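Local coordinates for protein multicopper oxidase (Arthrobacter sp. FB24, PDB 3GDC) that probably oxidises phenolic or similar substrates with molecular oxygen, passing electrons through bound copper ions, as a two-domain, laccase-like multicopper oxidase, at residues 11-17 against 186-192; 216-221 against 275-280; 163-167 against 196-200; 127-131 against 252-256; 39-43 against 80-85. All coordinates share one frame; numbering follows the deposited sequence.

Contact 1 (11-17 against 186-192)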
# COMPACT_ATOMS: atom_id res chain seq x y z
N ILE A 11 17.35 -8.41 -24.51
CA ILE A 11 17.44 -8.44 -23.03
C ILE A 11 17.44 -9.91 -22.58
O ILE A 11 16.66 -10.72 -23.10
CB ILE A 11 16.21 -7.74 -22.36
CG1 ILE A 11 16.06 -6.29 -22.81
CG2 ILE A 11 16.28 -7.82 -20.83
CD1 ILE A 11 14.69 -5.67 -22.45
N ASP A 12 18.31 -10.25 -21.62
CA ASP A 12 18.31 -11.59 -21.00
C ASP A 12 17.94 -11.47 -19.52
O ASP A 12 18.81 -11.26 -18.68
CB ASP A 12 19.66 -12.29 -21.16
CG ASP A 12 19.64 -13.75 -20.67
OD1 ASP A 12 18.68 -14.20 -20.01
OD2 ASP A 12 20.62 -14.47 -20.96
N PRO A 13 16.64 -11.59 -19.20
CA PRO A 13 16.18 -11.46 -17.81
C PRO A 13 16.82 -12.46 -16.84
O PRO A 13 17.04 -12.12 -15.67
CB PRO A 13 14.67 -11.70 -17.92
CG PRO A 13 14.34 -11.29 -19.36
CD PRO A 13 15.51 -11.82 -20.13
N THR A 14 17.11 -13.67 -17.32
CA THR A 14 17.76 -14.68 -16.48
C THR A 14 19.16 -14.23 -16.06
O THR A 14 19.53 -14.38 -14.90
CB THR A 14 17.82 -16.07 -17.18
OG1 THR A 14 16.49 -16.56 -17.33
CG2 THR A 14 18.60 -17.08 -16.35
N ALA A 15 19.92 -13.69 -17.01
CA ALA A 15 21.24 -13.16 -16.72
C ALA A 15 21.14 -11.98 -15.74
O ALA A 15 21.89 -11.91 -14.75
CB ALA A 15 21.92 -12.73 -18.00
N ILE A 16 20.19 -11.09 -16.01
CA ILE A 16 19.95 -9.91 -15.16
C ILE A 16 19.65 -10.31 -13.71
O ILE A 16 20.11 -9.67 -12.76
CB ILE A 16 18.81 -9.04 -15.75
CG1 ILE A 16 19.30 -8.39 -17.05
CG2 ILE A 16 18.32 -7.98 -14.73
CD1 ILE A 16 18.28 -7.50 -17.74
N LEU A 17 18.90 -11.40 -13.56
CA LEU A 17 18.48 -11.91 -12.27
C LEU A 17 19.64 -12.06 -11.28
O LEU A 17 19.49 -11.80 -10.09
CB LEU A 17 17.76 -13.24 -12.47
CG LEU A 17 17.07 -13.95 -11.32
CD1 LEU A 17 15.84 -13.16 -10.88
CD2 LEU A 17 16.68 -15.33 -11.83
N ASN A 186 12.29 -8.08 -14.71
CA ASN A 186 13.59 -8.14 -15.39
C ASN A 186 13.62 -8.02 -16.91
O ASN A 186 14.59 -8.42 -17.55
CB ASN A 186 14.42 -9.33 -14.87
CG ASN A 186 14.91 -9.11 -13.46
OD1 ASN A 186 14.75 -8.01 -12.92
ND2 ASN A 186 15.51 -10.14 -12.86
N GLY A 187 12.57 -7.45 -17.49
CA GLY A 187 12.65 -6.95 -18.86
C GLY A 187 11.71 -7.54 -19.89
O GLY A 187 11.30 -6.82 -20.80
N LEU A 188 11.38 -8.82 -19.78
CA LEU A 188 10.60 -9.49 -20.82
C LEU A 188 9.35 -10.19 -20.27
O LEU A 188 9.47 -11.10 -19.45
CB LEU A 188 11.44 -10.52 -21.56
CG LEU A 188 12.67 -10.09 -22.35
CD1 LEU A 188 13.29 -11.36 -22.97
CD2 LEU A 188 12.30 -9.07 -23.41
N PRO A 189 8.17 -9.76 -20.72
CA PRO A 189 6.91 -10.40 -20.35
C PRO A 189 6.99 -11.92 -20.50
O PRO A 189 7.46 -12.43 -21.53
CB PRO A 189 5.94 -9.82 -21.37
CG PRO A 189 6.47 -8.45 -21.61
CD PRO A 189 7.94 -8.62 -21.63
N PHE A 190 6.57 -12.62 -19.44
CA PHE A 190 6.48 -14.10 -19.40
C PHE A 190 7.79 -14.89 -19.55
O PHE A 190 7.75 -16.13 -19.68
CB PHE A 190 5.48 -14.63 -20.45
CG PHE A 190 4.10 -14.04 -20.35
CD1 PHE A 190 3.27 -14.33 -19.27
CD2 PHE A 190 3.61 -13.25 -21.38
CE1 PHE A 190 1.98 -13.80 -19.20
CE2 PHE A 190 2.31 -12.72 -21.32
CZ PHE A 190 1.50 -12.99 -20.23
N HIS A 191 8.94 -14.22 -19.50
CA HIS A 191 10.22 -14.93 -19.64
C HIS A 191 10.37 -16.09 -18.66
O HIS A 191 10.83 -17.19 -19.04
CB HIS A 191 11.40 -13.96 -19.54
CG HIS A 191 12.74 -14.64 -19.47
ND1 HIS A 191 13.43 -15.03 -20.59
CD2 HIS A 191 13.51 -14.98 -18.41
CE1 HIS A 191 14.57 -15.59 -20.22
NE2 HIS A 191 14.64 -15.57 -18.91
N PHE A 192 10.00 -15.87 -17.40
CA PHE A 192 10.20 -16.88 -16.36
C PHE A 192 9.11 -17.97 -16.35
O PHE A 192 9.16 -18.90 -15.54
CB PHE A 192 10.40 -16.24 -14.98
CG PHE A 192 11.63 -15.36 -14.90
CD1 PHE A 192 12.91 -15.94 -14.87
CD2 PHE A 192 11.52 -13.97 -14.91
CE1 PHE A 192 14.06 -15.14 -14.82
CE2 PHE A 192 12.67 -13.15 -14.85
CZ PHE A 192 13.95 -13.74 -14.80

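Contact 2 (216-221 against 275-280)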
# COMPACT_ATOMS: atom_id res chain seq x y z
N ASP A 216 0.56 2.91 -13.35
CA ASP A 216 -0.21 2.18 -12.33
C ASP A 216 0.33 2.51 -10.94
O ASP A 216 1.54 2.46 -10.72
CB ASP A 216 -0.14 0.68 -12.59
CG ASP A 216 -0.79 0.27 -13.90
OD1 ASP A 216 -2.04 0.35 -14.00
OD2 ASP A 216 -0.06 -0.14 -14.83
N PRO A 217 -0.56 2.83 -9.98
CA PRO A 217 -0.07 3.31 -8.68
C PRO A 217 0.59 2.27 -7.77
O PRO A 217 1.37 2.64 -6.89
CB PRO A 217 -1.34 3.87 -8.01
CG PRO A 217 -2.47 3.12 -8.65
CD PRO A 217 -2.04 2.80 -10.05
N ILE A 218 0.28 0.98 -7.96
CA ILE A 218 0.84 -0.04 -7.07
C ILE A 218 1.11 -1.35 -7.79
O ILE A 218 0.39 -1.73 -8.73
CB ILE A 218 -0.04 -0.23 -5.79
CG1 ILE A 218 0.71 -1.01 -4.69
CG2 ILE A 218 -1.38 -0.90 -6.13
CD1 ILE A 218 0.27 -0.69 -3.27
N ASN A 219 2.17 -2.02 -7.36
CA ASN A 219 2.50 -3.34 -7.88
C ASN A 219 2.49 -4.31 -6.72
O ASN A 219 2.49 -3.89 -5.56
CB ASN A 219 3.86 -3.32 -8.59
CG ASN A 219 3.95 -4.34 -9.73
OD1 ASN A 219 3.23 -5.35 -9.75
ND2 ASN A 219 4.84 -4.06 -10.69
N SER A 220 2.44 -5.61 -7.01
CA SER A 220 2.54 -6.60 -5.94
C SER A 220 3.33 -7.81 -6.40
O SER A 220 3.74 -7.91 -7.57
CB SER A 220 1.15 -6.98 -5.41
OG SER A 220 0.38 -7.63 -6.40
N PHE A 221 3.56 -8.71 -5.45
CA PHE A 221 4.40 -9.89 -5.65
C PHE A 221 3.86 -11.00 -4.79
O PHE A 221 3.73 -10.83 -3.57
CB PHE A 221 5.85 -9.59 -5.22
CG PHE A 221 6.79 -10.77 -5.34
CD1 PHE A 221 7.68 -10.86 -6.41
CD2 PHE A 221 6.82 -11.77 -4.36
CE1 PHE A 221 8.57 -11.94 -6.52
CE2 PHE A 221 7.69 -12.86 -4.47
CZ PHE A 221 8.56 -12.94 -5.55
N PHE A 275 -1.99 -7.46 -14.35
CA PHE A 275 -0.55 -7.37 -14.63
C PHE A 275 0.01 -8.75 -14.94
O PHE A 275 0.86 -8.89 -15.82
CB PHE A 275 0.23 -6.80 -13.44
CG PHE A 275 -0.20 -5.42 -13.00
CD1 PHE A 275 -1.06 -4.64 -13.77
CD2 PHE A 275 0.30 -4.89 -11.81
CE1 PHE A 275 -1.45 -3.38 -13.34
CE2 PHE A 275 -0.09 -3.63 -11.37
CZ PHE A 275 -0.96 -2.87 -12.13
N ALA A 276 -0.42 -9.73 -14.16
CA ALA A 276 -0.00 -11.12 -14.33
C ALA A 276 -0.29 -11.62 -15.74
O ALA A 276 0.58 -12.22 -16.39
CB ALA A 276 -0.68 -12.01 -13.29
N GLU A 277 -1.50 -11.36 -16.22
CA GLU A 277 -1.96 -11.86 -17.51
C GLU A 277 -1.35 -11.11 -18.69
O GLU A 277 -1.46 -11.54 -19.84
CB GLU A 277 -3.50 -11.88 -17.56
CG GLU A 277 -4.09 -12.88 -16.56
CD GLU A 277 -5.47 -13.40 -16.95
OE1 GLU A 277 -5.71 -14.62 -16.76
OE2 GLU A 277 -6.30 -12.60 -17.44
N LEU A 278 -0.66 -10.01 -18.38
CA LEU A 278 0.03 -9.22 -19.39
C LEU A 278 1.57 -9.25 -19.24
O LEU A 278 2.27 -8.41 -19.78
CB LEU A 278 -0.52 -7.80 -19.45
CG LEU A 278 -1.96 -7.66 -19.95
CD1 LEU A 278 -2.47 -6.24 -19.79
CD2 LEU A 278 -2.06 -8.14 -21.39
N GLY A 279 2.07 -10.24 -18.50
CA GLY A 279 3.48 -10.59 -18.55
C GLY A 279 4.21 -10.75 -17.23
O GLY A 279 5.29 -11.33 -17.19
N TRP A 280 3.63 -10.23 -16.15
CA TRP A 280 4.27 -10.31 -14.84
C TRP A 280 3.85 -11.63 -14.15
O TRP A 280 3.10 -11.66 -13.17
CB TRP A 280 4.01 -9.01 -14.05
CG TRP A 280 4.51 -8.88 -12.60
CD1 TRP A 280 4.23 -7.83 -11.76
CD2 TRP A 280 5.31 -9.80 -11.83
NE1 TRP A 280 4.79 -8.03 -10.54
CE2 TRP A 280 5.46 -9.23 -10.54
CE3 TRP A 280 5.91 -11.04 -12.10
CZ2 TRP A 280 6.18 -9.86 -9.53
CZ3 TRP A 280 6.63 -11.67 -11.09
CH2 TRP A 280 6.76 -11.08 -9.81

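Contact 3 (163-167 against 196-200)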
# COMPACT_ATOMS: atom_id res chain seq x y z
N ASP A 163 21.60 -18.21 -2.53
CA ASP A 163 21.27 -17.77 -3.89
C ASP A 163 20.68 -16.36 -3.82
O ASP A 163 19.56 -16.18 -3.35
CB ASP A 163 20.27 -18.74 -4.54
CG ASP A 163 20.09 -18.52 -6.05
OD1 ASP A 163 20.62 -17.54 -6.62
OD2 ASP A 163 19.39 -19.35 -6.68
N GLU A 164 21.44 -15.37 -4.26
CA GLU A 164 20.98 -13.98 -4.21
C GLU A 164 20.62 -13.50 -5.60
O GLU A 164 21.31 -13.80 -6.59
CB GLU A 164 22.06 -13.08 -3.60
CG GLU A 164 21.57 -11.71 -3.13
CD GLU A 164 22.52 -11.09 -2.12
OE1 GLU A 164 23.53 -11.76 -1.80
OE2 GLU A 164 22.28 -9.96 -1.64
N MET A 165 19.51 -12.78 -5.69
CA MET A 165 19.01 -12.34 -6.99
C MET A 165 18.33 -10.98 -6.91
O MET A 165 18.02 -10.48 -5.81
CB MET A 165 18.08 -13.39 -7.60
CG MET A 165 17.03 -13.91 -6.66
SD MET A 165 16.08 -15.27 -7.39
CE MET A 165 17.22 -16.62 -7.25
N VAL A 166 18.12 -10.38 -8.08
CA VAL A 166 17.45 -9.10 -8.22
C VAL A 166 16.27 -9.22 -9.19
O VAL A 166 16.38 -9.83 -10.26
CB VAL A 166 18.42 -7.92 -8.62
CG1 VAL A 166 19.17 -8.21 -9.92
CG2 VAL A 166 17.69 -6.58 -8.68
N MET A 167 15.15 -8.62 -8.79
CA MET A 167 13.94 -8.61 -9.60
C MET A 167 13.38 -7.20 -9.70
O MET A 167 12.92 -6.63 -8.70
CB MET A 167 12.89 -9.55 -8.99
CG MET A 167 13.28 -11.01 -9.08
SD MET A 167 11.91 -12.07 -8.60
CE MET A 167 12.59 -13.68 -9.06
N PRO A 196 12.05 -20.97 -16.05
CA PRO A 196 11.82 -20.79 -14.62
C PRO A 196 13.10 -20.47 -13.84
O PRO A 196 14.20 -20.88 -14.24
CB PRO A 196 11.25 -22.15 -14.18
CG PRO A 196 10.62 -22.70 -15.40
CD PRO A 196 11.56 -22.28 -16.52
N VAL A 197 12.94 -19.75 -12.73
CA VAL A 197 14.06 -19.44 -11.84
C VAL A 197 14.50 -20.70 -11.10
O VAL A 197 13.75 -21.23 -10.28
CB VAL A 197 13.66 -18.35 -10.82
CG1 VAL A 197 14.86 -17.97 -9.96
CG2 VAL A 197 13.11 -17.13 -11.53
N LYS A 198 15.72 -21.17 -11.37
CA LYS A 198 16.21 -22.40 -10.74
C LYS A 198 16.80 -22.16 -9.36
O LYS A 198 17.76 -21.39 -9.20
CB LYS A 198 17.21 -23.12 -11.66
CG LYS A 198 16.62 -23.57 -12.98
CD LYS A 198 17.65 -24.36 -13.82
CE LYS A 198 17.00 -24.93 -15.08
NZ LYS A 198 17.92 -25.82 -15.86
N VAL A 199 16.21 -22.80 -8.35
CA VAL A 199 16.69 -22.72 -6.96
C VAL A 199 16.77 -24.13 -6.34
O VAL A 199 16.22 -25.07 -6.88
CB VAL A 199 15.78 -21.82 -6.07
CG1 VAL A 199 15.76 -20.35 -6.58
CG2 VAL A 199 14.36 -22.40 -5.98
N LYS A 200 17.46 -24.25 -5.21
CA LYS A 200 17.63 -25.55 -4.56
C LYS A 200 16.76 -25.66 -3.31
O LYS A 200 16.69 -24.73 -2.51
CB LYS A 200 19.10 -25.78 -4.20
CG LYS A 200 20.00 -25.95 -5.41
CD LYS A 200 21.47 -25.85 -5.02
CE LYS A 200 22.31 -25.45 -6.23
NZ LYS A 200 23.75 -25.32 -5.89
O HOH W 1 19.10 -22.07 -4.55

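Contact 4 (127-131 against 252-256)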
# COMPACT_ATOMS: atom_id res chain seq x y z
N GLY A 127 21.31 -1.02 2.23
CA GLY A 127 19.95 -1.39 1.84
C GLY A 127 19.83 -1.67 0.37
O GLY A 127 20.82 -1.79 -0.36
N THR A 128 18.59 -1.82 -0.07
CA THR A 128 18.27 -2.11 -1.46
C THR A 128 17.68 -0.85 -2.05
O THR A 128 16.64 -0.36 -1.59
CB THR A 128 17.29 -3.29 -1.52
OG1 THR A 128 17.93 -4.45 -0.98
CG2 THR A 128 16.81 -3.56 -2.93
N HIS A 129 18.37 -0.29 -3.04
CA HIS A 129 18.01 0.99 -3.61
C HIS A 129 17.88 0.87 -5.13
O HIS A 129 17.83 -0.24 -5.68
CB HIS A 129 19.03 2.07 -3.21
CG HIS A 129 19.37 2.08 -1.75
ND1 HIS A 129 18.43 2.34 -0.77
CD2 HIS A 129 20.54 1.86 -1.10
CE1 HIS A 129 19.01 2.28 0.42
NE2 HIS A 129 20.29 1.99 0.25
N LEU A 130 17.81 2.02 -5.80
CA LEU A 130 17.60 2.08 -7.24
C LEU A 130 18.09 3.43 -7.75
O LEU A 130 18.42 4.33 -6.97
CB LEU A 130 16.11 1.87 -7.59
CG LEU A 130 15.07 2.92 -7.16
CD1 LEU A 130 13.87 2.94 -8.16
CD2 LEU A 130 14.57 2.71 -5.75
N TYR A 131 18.16 3.54 -9.07
CA TYR A 131 18.48 4.79 -9.74
C TYR A 131 17.60 4.89 -10.98
O TYR A 131 17.13 3.87 -11.52
CB TYR A 131 19.98 4.87 -10.08
CG TYR A 131 20.45 3.81 -11.06
CD1 TYR A 131 20.41 4.05 -12.44
CD2 TYR A 131 20.91 2.57 -10.62
CE1 TYR A 131 20.83 3.08 -13.36
CE2 TYR A 131 21.33 1.58 -11.53
CZ TYR A 131 21.29 1.85 -12.90
OH TYR A 131 21.68 0.90 -13.80
N GLN A 252 9.30 2.10 -4.16
CA GLN A 252 9.48 1.16 -3.05
C GLN A 252 10.18 -0.11 -3.51
O GLN A 252 10.11 -0.49 -4.68
CB GLN A 252 8.15 0.82 -2.33
CG GLN A 252 7.55 1.99 -1.53
CD GLN A 252 6.31 1.60 -0.73
OE1 GLN A 252 6.20 1.91 0.46
NE2 GLN A 252 5.38 0.93 -1.37
N ARG A 253 10.86 -0.74 -2.58
CA ARG A 253 11.71 -1.90 -2.86
C ARG A 253 12.05 -2.54 -1.53
O ARG A 253 11.83 -1.94 -0.47
CB ARG A 253 12.96 -1.51 -3.67
CG ARG A 253 14.03 -0.70 -2.92
CD ARG A 253 13.64 0.76 -2.80
NE ARG A 253 14.71 1.57 -2.21
CZ ARG A 253 14.61 2.86 -1.92
NH1 ARG A 253 13.49 3.53 -2.17
NH2 ARG A 253 15.65 3.49 -1.39
N GLY A 254 12.55 -3.77 -1.57
CA GLY A 254 12.88 -4.48 -0.34
C GLY A 254 13.55 -5.80 -0.60
O GLY A 254 13.78 -6.18 -1.76
N ILE A 255 13.87 -6.51 0.47
CA ILE A 255 14.47 -7.82 0.37
C ILE A 255 13.46 -8.88 0.82
O ILE A 255 12.80 -8.70 1.85
CB ILE A 255 15.75 -7.94 1.23
CG1 ILE A 255 16.77 -6.90 0.76
CG2 ILE A 255 16.31 -9.36 1.16
CD1 ILE A 255 18.03 -6.80 1.64
N LEU A 256 13.35 -9.95 0.03
CA LEU A 256 12.59 -11.12 0.44
C LEU A 256 13.57 -12.25 0.72
O LEU A 256 14.51 -12.46 -0.05
CB LEU A 256 11.60 -11.60 -0.64
CG LEU A 256 10.99 -10.79 -1.78
CD1 LEU A 256 9.63 -11.37 -2.13
CD2 LEU A 256 10.89 -9.29 -1.56

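Contact 5 (39-43 against 80-85)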
# COMPACT_ATOMS: atom_id res chain seq x y z
N ILE A 39 28.53 4.11 -17.23
CA ILE A 39 27.13 3.92 -17.60
C ILE A 39 26.84 4.86 -18.76
O ILE A 39 27.15 6.06 -18.70
CB ILE A 39 26.17 4.19 -16.40
CG1 ILE A 39 26.41 3.16 -15.27
CG2 ILE A 39 24.71 4.20 -16.84
CD1 ILE A 39 25.43 3.22 -14.09
N VAL A 40 26.25 4.32 -19.83
CA VAL A 40 25.93 5.11 -21.02
C VAL A 40 24.44 5.03 -21.31
O VAL A 40 23.88 3.93 -21.36
CB VAL A 40 26.72 4.61 -22.26
CG1 VAL A 40 26.40 5.46 -23.49
CG2 VAL A 40 28.24 4.60 -22.00
N ALA A 41 23.78 6.18 -21.50
CA ALA A 41 22.39 6.17 -21.95
C ALA A 41 22.35 5.99 -23.47
O ALA A 41 23.01 6.72 -24.22
CB ALA A 41 21.64 7.44 -21.52
N VAL A 42 21.63 4.97 -23.92
CA VAL A 42 21.61 4.63 -25.34
C VAL A 42 20.18 4.32 -25.78
O VAL A 42 19.45 3.63 -25.07
CB VAL A 42 22.52 3.41 -25.70
CG1 VAL A 42 23.97 3.68 -25.36
CG2 VAL A 42 22.06 2.14 -25.00
N ASP A 43 19.80 4.85 -26.94
CA ASP A 43 18.50 4.56 -27.52
C ASP A 43 18.61 3.20 -28.22
O ASP A 43 19.53 2.98 -29.01
CB ASP A 43 18.11 5.66 -28.51
CG ASP A 43 18.04 7.04 -27.86
OD1 ASP A 43 17.93 7.12 -26.62
OD2 ASP A 43 18.11 8.04 -28.61
N PHE A 80 28.92 8.75 -16.17
CA PHE A 80 27.76 8.76 -17.04
C PHE A 80 28.06 9.47 -18.35
O PHE A 80 28.61 10.57 -18.34
CB PHE A 80 26.59 9.46 -16.33
CG PHE A 80 25.33 9.53 -17.14
CD1 PHE A 80 24.78 8.38 -17.72
CD2 PHE A 80 24.66 10.74 -17.31
CE1 PHE A 80 23.59 8.44 -18.46
CE2 PHE A 80 23.48 10.82 -18.05
CZ PHE A 80 22.94 9.66 -18.62
N THR A 81 27.73 8.82 -19.46
CA THR A 81 27.77 9.47 -20.78
C THR A 81 26.39 9.35 -21.42
O THR A 81 25.78 8.27 -21.40
CB THR A 81 28.84 8.86 -21.71
OG1 THR A 81 30.14 9.03 -21.13
CG2 THR A 81 28.83 9.52 -23.10
N ASN A 82 25.91 10.45 -21.97
CA ASN A 82 24.63 10.45 -22.67
C ASN A 82 24.87 10.27 -24.16
O ASN A 82 25.30 11.20 -24.83
CB ASN A 82 23.82 11.73 -22.39
CG ASN A 82 22.44 11.69 -23.03
OD1 ASN A 82 22.07 10.70 -23.66
ND2 ASN A 82 21.67 12.76 -22.87
N ALA A 83 24.61 9.06 -24.66
CA ALA A 83 24.71 8.79 -26.09
C ALA A 83 23.34 8.74 -26.77
O ALA A 83 23.22 8.32 -27.92
CB ALA A 83 25.49 7.49 -26.33
N GLY A 84 22.30 9.19 -26.05
CA GLY A 84 20.94 9.28 -26.59
C GLY A 84 20.65 10.58 -27.33
O GLY A 84 21.50 11.48 -27.39
N ALA A 85 19.46 10.68 -27.89
CA ALA A 85 19.03 11.86 -28.65
C ALA A 85 18.44 12.95 -27.77
O ALA A 85 18.22 14.08 -28.22
CB ALA A 85 18.02 11.46 -29.73
O HOH W 2 30.46 6.80 -19.50
O HOH W 3 21.47 6.34 -28.65
O HOH W 4 17.34 9.69 -25.88

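Contact 1 (11-17 against 186-192)
Pro13, the first residue of a short helix, is packed into a pocket made by Asn186, Leu188, His191 and Phe192. Its CB lies 3.3 Å from Asn186 O and also meets CD2 of His191 and CZ of Phe192. CG packs on CG of Leu188 at 3.6 Å. CD closes the ring over the imidazole of His191, 3.8 Å from the ring centroid and only 7° off its normal, a CH-pi contact. The edge of the same imidazole is used by Thr14: OG1 and His191 NE2 share a hydrogen bond of 2.6 Å, with either atom possible as donor. His191 has CG anti to its backbone N (chi1 171°), which carries the ring across to the helix start. The CZ end of the Phe192 ring lies beside Pro13 O, and CE1 touches CD2 of Leu17. The Asn186 amide is flanked by Ile16 and Leu17, with ND2 3.6 Å from Leu17 CD1. Its polar atoms are satisfied by strand 163-172: OD1 accepts from Val168 N and ND2 donates to Val166 O. Asn186 O is buried against Pro13 and has no polar partner. Asp12 is the N-cap of helix 13-18, its OD1 taking weak bonds from Thr14 N and Ala15 N. This is a helix N-terminus, capped by aspartate and begun by proline, docked on a loop of the C-terminal cupredoxin domain.

Contact 2 (216-221 against 275-280)
The indole of Trp280 is met at its edge by Asn219 OD1 and by CD1 of Phe221, while the Phe275 ring has Ile218 O at its edge, 3.3 Å from CE2. Tyr183 stacks on the Phe275 ring. These rings join a strand of the C-terminal cupredoxin beta sandwich to the end of helix 273-276 and the turn after it. Trp280 NE1 gives two weak hydrogen bonds, to Asn219 OD1 and to Ser220 O, both 3.2 Å long and both well bent. The Asn219 amide stands steeply to the indole, their planes 79° apart. Its OD1 also accepts from Ser220 N, and its ND2 reaches Asn211 OD1. A leucine in place of Asn219 would probably cost Trp280 NE1 one of its two acceptors and leave Asn211 OD1 without this donor. Phe221 and Trp280 meet obliquely, their planes at 49°, with CD1 of Phe221 3.5 Å from CH2 of Trp280. The first torsion of Trp280 is extended (chi1 177°), and this sends the indole out to the strand. At the other end, the carboxylate of Asp216 lies against CZ of Phe275, while its OD2 bonds to Tyr183 OH. Ser220 OG is held by His271 N, close in sequence to the copper ligand His269. The turn is tied up at Phe275 O, which accepts from both Leu278 N at 3.2 Å and Trp280 N at 3.1 Å.

Contact 3 (163-167 against 196-200)
Val197 opens the contact by meeting two methionines of the facing strand. Its CG1 touches Met165 CE at 3.8 Å, the two side chains reaching toward each other tip to tip. Its CG2 lies 4.3 Å from Met167 CE. Met165 holds CG between the backbone N and the carbonyl carbon (chi1 48°), and a bend at chi3 then brings the methyl to the valines. The CB of Lys198 points away, but its carbonyl O lies 3.6 Å from Asp163 OD2. Val199 follows, with CG1 crossing the end of Met165 at 4.1 Å from CE and lying 3.8 Å from Asp163 OD2. At Lys200 the backbone N donates to a water at 2.8 Å, and that water gives a weak bond to Asp163 OD2. Asp163 OD1 is in a salt bridge with Arg18, at the end of helix 13-18. The axes of the two short segments run at 155° and come within 9.2 Å, so they face each other across the sandwich without a direct hydrogen bond. Leu17 also packs on both methionines and on Val197. The chemistry is therefore that of an apolar contact between the two sheets of the sandwich: thioether ends meet branched valines, with a charged, hydrated carboxylate at the edge.

Contact 4 (127-131 against 252-256)
Arg253 binds strand 127-132 through two hydrogen bonds. NE donates to Thr128 O at 2.8 Å, in the carbonyl plane and on a lone pair. NH2 donates to His129 ND1 at 3.1 Å and 168°, a nearly straight bond lying in both the ring plane and the guanidinium plane. The two planes are themselves turned 70° apart. His129 NE2 bonds on its other side to Pro125 O, so both ring nitrogens are engaged. Arg253 NH1 goes elsewhere, to Gly251 O and, in a salt bridge, to Asp244 of the third subunit. Phe227 of that subunit meets the His129 ring. The arginine chain bends at chi2 (-78°), which folds the guanidinium back along the Thr128 carbonyl. Leu130 CD2 sits over one face of the guanidinium, toward its rim, 3.5 Å above the plane. Further out, Thr128 CG2 packs on Arg253 CG at 4.0 Å. Thr128 OG1 touches CG1 of Ile255 at 3.2 Å and hydrogen bonds to His208 ND1. With an alanine in place of Arg253, Thr128 O, His129 ND1 and Asp244 of the third subunit would probably be left without these mates. The two strands belong to different sheets, one in each cupredoxin domain. The side chain of Leu130 lies about 5 Å from a bound copper, and the strand leads on to the copper ligand His132. A buried cation thus joins the two domains and a neighbouring subunit, and its bond to ND1 would probably favour an imidazole with no proton on that nitrogen.

Contact 5 (39-43 against 80-85)
Phe80 and Ala41 point to the same face of the sheet, and the methyl of Ala41 sits at the edge of the Phe80 ring, CB 3.8 Å from CE1. Phe80 extends away from its own N (chi1 180°), which swings the ring over toward the neighbouring strand. Ile39, on the same face, is further off. On the other face Val40 lies beside Thr81, and its CG1 touches Ala83 CB at 3.6 Å. Between these faces runs parallel pairing: Thr81 N donates to Ile39 O at 2.9 Å, Ala41 N to Thr81 O at 2.9 Å, and Ala83 N to Ala41 O. The pairing then gives way to a turn. Asn82 OD1 accepts from Gly84 N at 2.8 Å, an Asx turn that bends the chain after the strand. Asn82 ND2 is held by His86 O and Ile111 O. Asp43 faces the turn, and its OD2 takes Ala85 N at 3.1 Å, on the syn side and 27° out of the carboxylate plane. One water links Asp43 N to Ala83 O, and another joins Asp43 OD1 to Ala85 N, the latter bond weak. Asn82 touches the copper ligand His88, and the side chain of Ala41 is about 7 Å from a bound copper. Strand 33-49 is flanked by strand 52-59, antiparallel, and strand 75-82 by strand 116-122, so this pair sits inside a sheet of the N-terminal cupredoxin domain.

In the fold
Contacts 1 to 4 are buried, whereas contact 5 is only partly so, with three waters bridging its two segments. Contact 5 alone is regular strand pairing, and it lies in the N-terminal domain. Contacts 2 and 3 belong to the C-terminal domain, where Phe221 of contact 2 packs on Met167 of contact 3. Contact 1 brings helix 13-18, near the N-terminus, onto that domain and touches contacts 2 and 3: Asn186 ND2 bonds to Val166 O, and Phe190 N probably bonds to Gly279 O. Contact 4 spans the two domains and is the most polar of the buried four, through its arginine. Contact 3 relies on apolar ends, contact 2 on rings.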